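Local atomic coordinates of hydrogenase maturation protease HycI (Thermococcus kodakarensis KOD1, PDB entry 5ZBY), a protein that probably acts as an endopeptidase that cleaves the C-terminal extension of a [NiFe] hydrogenase subunit during maturation of the enzyme. Residues C17-D22 with V70-A75; D27-L32 with E142-L147. One frame throughout, in Å; residues are numbered along the deposited sequence.

Both contacts are largely buried, but they occupy different layers of the same alpha/beta fold. The centre of contact 1 lies about 4 Å from that of the chain; this contact joins two neighbouring parallel strands, with backbone hydrogen bonds as its main cement. Contact 2, centred about 10 Å from the chain centre, packs two helices on one face of the sheet and has no hydrogen bond between its segments; its substance is aromatic and aliphatic carbon. Among the places where the two meet, Val73 CG1 lies 3.5 Å from Phe29 CE2, placing the helix layer against the strand. Polar chemistry gathers at Asp74 in contact 1, and at the Glu142-Arg143 pair within helix 138-156, beside contact 2.

Contact 1: C17-D22 with V70-A75; sequences CGIGND and VVFVDA
Cys17 and Phe72 are paired side by side in a parallel strand pairing deep in the sheet, where strand 14-18 runs beside strand 69-75. Cys17 N donates to Val71 O (2.8 Å), and Cys17 O accepts from Val73 N on the other side of Phe72. Ile19 N then reaches Val73 O at 2.9 Å. On the face carrying Cys17 and Phe72, the cysteine CB sits 3.5 Å from Phe72 CD2, and its SG approaches the ring obliquely, 4.7 Å from the centroid, as a sulfur-aromatic contact. Ile19 CD1 comes to the same ring atom, CD2, at 3.7 Å, while helix 105-116 covers this face through Leu105 and Ile112. The strands belong to the central sheet of a three-layer alpha/beta fold; Val73 points to the other face, against helix 29-40. Toward the C-terminal end of the pairing, Asp74 CG stands anti to the backbone N (chi1 -164°), and the carboxylate lies beside Ile19, both its oxygens 3.8 Å from Ile19 CG2. Asp74 OD1 is also 3.1 Å from Ile19 O, an approach of two acceptors without a bond, and it hydrogen-bonds a HEPES molecule probably left from crystallisation. A water bridges the diverging backbones, donating to Ile19 O at 2.7 Å and accepting from Ala75 N.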
# COMPACT_ATOMS: atom_id res chain seq x y z
N CYS A 17 -1.56 0.37 -4.74
CA CYS A 17 -1.95 1.73 -4.37
C CYS A 17 -1.04 2.24 -3.29
O CYS A 17 -1.14 1.74 -2.16
CB CYS A 17 -3.37 1.75 -3.81
SG CYS A 17 -4.58 1.47 -5.09
N GLY A 18 -0.17 3.20 -3.59
CA GLY A 18 0.68 3.78 -2.56
C GLY A 18 -0.02 4.92 -1.85
O GLY A 18 -0.58 5.80 -2.47
N ILE A 19 0.01 4.91 -0.53
CA ILE A 19 -0.63 5.90 0.29
C ILE A 19 0.45 6.61 1.05
O ILE A 19 1.36 5.98 1.60
CB ILE A 19 -1.64 5.26 1.32
CG1 ILE A 19 -2.74 4.51 0.54
CG2 ILE A 19 -2.32 6.33 2.19
CD1 ILE A 19 -3.59 3.68 1.49
N GLY A 20 0.39 7.95 1.12
CA GLY A 20 1.35 8.63 1.99
C GLY A 20 1.50 10.08 1.60
O GLY A 20 0.70 10.59 0.82
N ASN A 21 2.52 10.74 2.16
CA ASN A 21 2.76 12.17 1.96
C ASN A 21 4.26 12.36 1.84
O ASN A 21 4.99 12.07 2.78
CB ASN A 21 2.17 12.93 3.12
CG ASN A 21 2.40 14.44 3.01
OD1 ASN A 21 3.36 14.89 2.38
ND2 ASN A 21 1.51 15.19 3.59
N ASP A 22 4.74 12.81 0.68
CA ASP A 22 6.19 12.79 0.41
C ASP A 22 6.98 13.91 1.13
O ASP A 22 8.22 13.91 1.08
CB ASP A 22 6.46 12.86 -1.11
CG ASP A 22 5.78 14.04 -1.79
OD1 ASP A 22 4.96 14.75 -1.15
OD2 ASP A 22 6.03 14.25 -3.00
N VAL A 70 -6.03 -6.08 -4.80
CA VAL A 70 -5.67 -4.68 -4.59
C VAL A 70 -4.75 -4.65 -3.38
O VAL A 70 -5.09 -5.23 -2.35
CB VAL A 70 -6.91 -3.79 -4.36
CG1 VAL A 70 -6.43 -2.33 -4.11
CG2 VAL A 70 -7.85 -3.87 -5.61
N VAL A 71 -3.58 -4.04 -3.54
CA VAL A 71 -2.56 -3.95 -2.46
C VAL A 71 -2.38 -2.49 -2.09
O VAL A 71 -1.89 -1.74 -2.93
CB VAL A 71 -1.24 -4.51 -2.93
CG1 VAL A 71 -0.18 -4.46 -1.86
CG2 VAL A 71 -1.43 -5.96 -3.43
N PHE A 72 -2.75 -2.12 -0.87
CA PHE A 72 -2.47 -0.78 -0.35
C PHE A 72 -1.14 -0.82 0.33
O PHE A 72 -0.82 -1.81 0.98
CB PHE A 72 -3.56 -0.34 0.63
CG PHE A 72 -4.87 -0.06 -0.07
CD1 PHE A 72 -5.91 -0.95 -0.02
CD2 PHE A 72 -5.01 1.10 -0.82
CE1 PHE A 72 -7.12 -0.68 -0.72
CE2 PHE A 72 -6.21 1.35 -1.52
CZ PHE A 72 -7.25 0.49 -1.44
N VAL A 73 -0.32 0.20 0.15
CA VAL A 73 1.01 0.22 0.77
C VAL A 73 1.10 1.54 1.55
O VAL A 73 0.85 2.60 0.99
CB VAL A 73 2.14 0.14 -0.26
CG1 VAL A 73 3.51 0.17 0.41
CG2 VAL A 73 2.00 -1.11 -1.19
N ASP A 74 1.39 1.49 2.85
CA ASP A 74 1.34 2.72 3.68
C ASP A 74 2.35 2.58 4.85
O ASP A 74 2.71 1.49 5.26
CB ASP A 74 -0.09 2.93 4.24
CG ASP A 74 -0.34 4.34 4.78
OD1 ASP A 74 0.49 5.24 4.52
OD2 ASP A 74 -1.40 4.54 5.40
N ALA A 75 2.84 3.71 5.34
CA ALA A 75 3.47 3.72 6.65
C ALA A 75 2.42 3.53 7.75
O ALA A 75 1.51 4.32 7.88
CB ALA A 75 4.19 5.07 6.86
O HOH W 1 3.30 6.11 3.53

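Contact 2: D27-L32 with E142-L147; sequences DAFGVL and ERAERL
Phe29 and Ala144 carry most of this helix-helix packing, in which helices 29-40 and 138-156 pack against each other on one face of the central sheet of the alpha/beta fold. Phe29 CG is anti to the backbone N (chi1 178°), and the ring beyond it extends to the second helix. Its CE1 comes within 3.5 Å of Ala144 CA, an approach to the helix backbone itself, while CD1 lies 3.9 Å from the alanine methyl. Arg143 C meets the ring at its edge, near the ring plane, 3.9 Å from Phe29 CE1. At the far end of the ring, CZ lies 3.8 Å from Leu147 CD2, the two side chains crossing at about a right angle. Beneath the helices, Phe29 and Leu147 both touch Val73 of strand 69-75, and Phe29 also reaches Phe85 and Cys125 on other strands, so the ring lies where the two helices meet the sheet. An alanine in place of Phe29 would probably open a gap beside Ala144 and leave Leu147 CD2 without its aromatic neighbour. Ala144 is also touched by a second side chain of helix 29-40, its CB lying 3.7 Å from Leu32 CB. The guanidinium of Arg143 turns from helix 29-40 and grips Glu142 of its own helix side-on: NE donates to OE1 at 3.1 Å, and NH2 meets the syn lone pair of OE2 at 2.7 Å, with that oxygen nearly in the guanidinium plane.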
# COMPACT_ATOMS: atom_id res chain seq x y z
N ASP A 27 6.34 9.13 6.59
CA ASP A 27 5.02 8.95 5.92
C ASP A 27 5.12 9.00 4.40
O ASP A 27 4.13 8.70 3.70
CB ASP A 27 4.02 10.01 6.40
CG ASP A 27 3.21 9.56 7.58
OD1 ASP A 27 3.34 8.37 7.97
OD2 ASP A 27 2.43 10.37 8.13
N ALA A 28 6.31 9.29 3.88
CA ALA A 28 6.51 9.19 2.42
C ALA A 28 6.50 7.73 1.96
O ALA A 28 6.43 7.47 0.77
CB ALA A 28 7.81 9.82 2.01
N PHE A 29 6.66 6.80 2.89
CA PHE A 29 6.90 5.39 2.50
C PHE A 29 6.06 4.87 1.31
O PHE A 29 6.62 4.40 0.33
CB PHE A 29 6.65 4.47 3.70
CG PHE A 29 6.81 3.02 3.37
CD1 PHE A 29 8.07 2.48 3.21
CD2 PHE A 29 5.70 2.21 3.24
CE1 PHE A 29 8.23 1.13 2.88
CE2 PHE A 29 5.85 0.86 2.92
CZ PHE A 29 7.14 0.33 2.75
N GLY A 30 4.74 4.98 1.41
CA GLY A 30 3.86 4.35 0.42
C GLY A 30 4.02 4.99 -0.94
O GLY A 30 4.00 4.30 -1.97
N VAL A 31 4.20 6.31 -0.97
CA VAL A 31 4.35 6.99 -2.27
C VAL A 31 5.73 6.70 -2.85
O VAL A 31 5.85 6.51 -4.09
CB VAL A 31 4.08 8.50 -2.17
CG1 VAL A 31 2.67 8.69 -1.67
CG2 VAL A 31 5.06 9.19 -1.29
N LEU A 32 6.72 6.49 -1.98
CA LEU A 32 8.04 6.10 -2.48
C LEU A 32 7.90 4.76 -3.18
O LEU A 32 8.44 4.56 -4.30
CB LEU A 32 9.06 6.02 -1.34
CG LEU A 32 9.46 7.38 -0.73
CD1 LEU A 32 10.34 7.20 0.47
CD2 LEU A 32 10.15 8.22 -1.77
N GLU A 142 15.25 3.06 2.22
CA GLU A 142 15.82 1.76 1.86
C GLU A 142 14.72 0.68 1.91
O GLU A 142 14.71 -0.24 1.07
CB GLU A 142 17.01 1.43 2.78
CG GLU A 142 17.64 0.07 2.51
CD GLU A 142 17.01 -1.05 3.31
OE1 GLU A 142 16.61 -0.79 4.47
OE2 GLU A 142 16.91 -2.19 2.78
N ARG A 143 13.81 0.78 2.87
CA ARG A 143 12.74 -0.19 3.04
C ARG A 143 11.77 -0.06 1.86
O ARG A 143 11.25 -1.06 1.36
CB ARG A 143 12.01 -0.00 4.39
CG ARG A 143 12.85 -0.41 5.65
CD ARG A 143 12.99 -1.93 5.78
NE ARG A 143 14.03 -2.43 4.91
CZ ARG A 143 14.32 -3.72 4.74
NH1 ARG A 143 13.63 -4.63 5.41
NH2 ARG A 143 15.28 -4.09 3.90
N ALA A 144 11.50 1.17 1.42
CA ALA A 144 10.60 1.36 0.25
C ALA A 144 11.22 0.74 -0.99
O ALA A 144 10.54 0.05 -1.75
CB ALA A 144 10.32 2.83 0.02
N GLU A 145 12.52 0.98 -1.17
CA GLU A 145 13.21 0.44 -2.36
C GLU A 145 13.18 -1.10 -2.29
O GLU A 145 12.92 -1.79 -3.28
CB GLU A 145 14.65 0.98 -2.44
CG GLU A 145 15.47 0.46 -3.60
CD GLU A 145 14.99 1.00 -4.95
OE1 GLU A 145 14.42 2.11 -5.00
OE2 GLU A 145 15.20 0.29 -5.96
N ARG A 146 13.44 -1.63 -1.11
CA ARG A 146 13.39 -3.08 -0.91
C ARG A 146 12.01 -3.68 -1.20
O ARG A 146 11.90 -4.67 -1.95
CB ARG A 146 13.84 -3.39 0.52
CG ARG A 146 13.80 -4.85 0.88
CD ARG A 146 14.67 -5.64 -0.07
NE ARG A 146 14.82 -7.02 0.38
CZ ARG A 146 15.44 -7.96 -0.32
NH1 ARG A 146 15.98 -7.66 -1.50
NH2 ARG A 146 15.53 -9.19 0.17
N LEU A 147 10.95 -3.07 -0.67
CA LEU A 147 9.60 -3.59 -0.95
C LEU A 147 9.25 -3.47 -2.43
O LEU A 147 8.60 -4.35 -3.01
CB LEU A 147 8.53 -2.87 -0.11
CG LEU A 147 7.11 -3.38 -0.36
CD1 LEU A 147 6.92 -4.85 0.02
CD2 LEU A 147 6.17 -2.48 0.44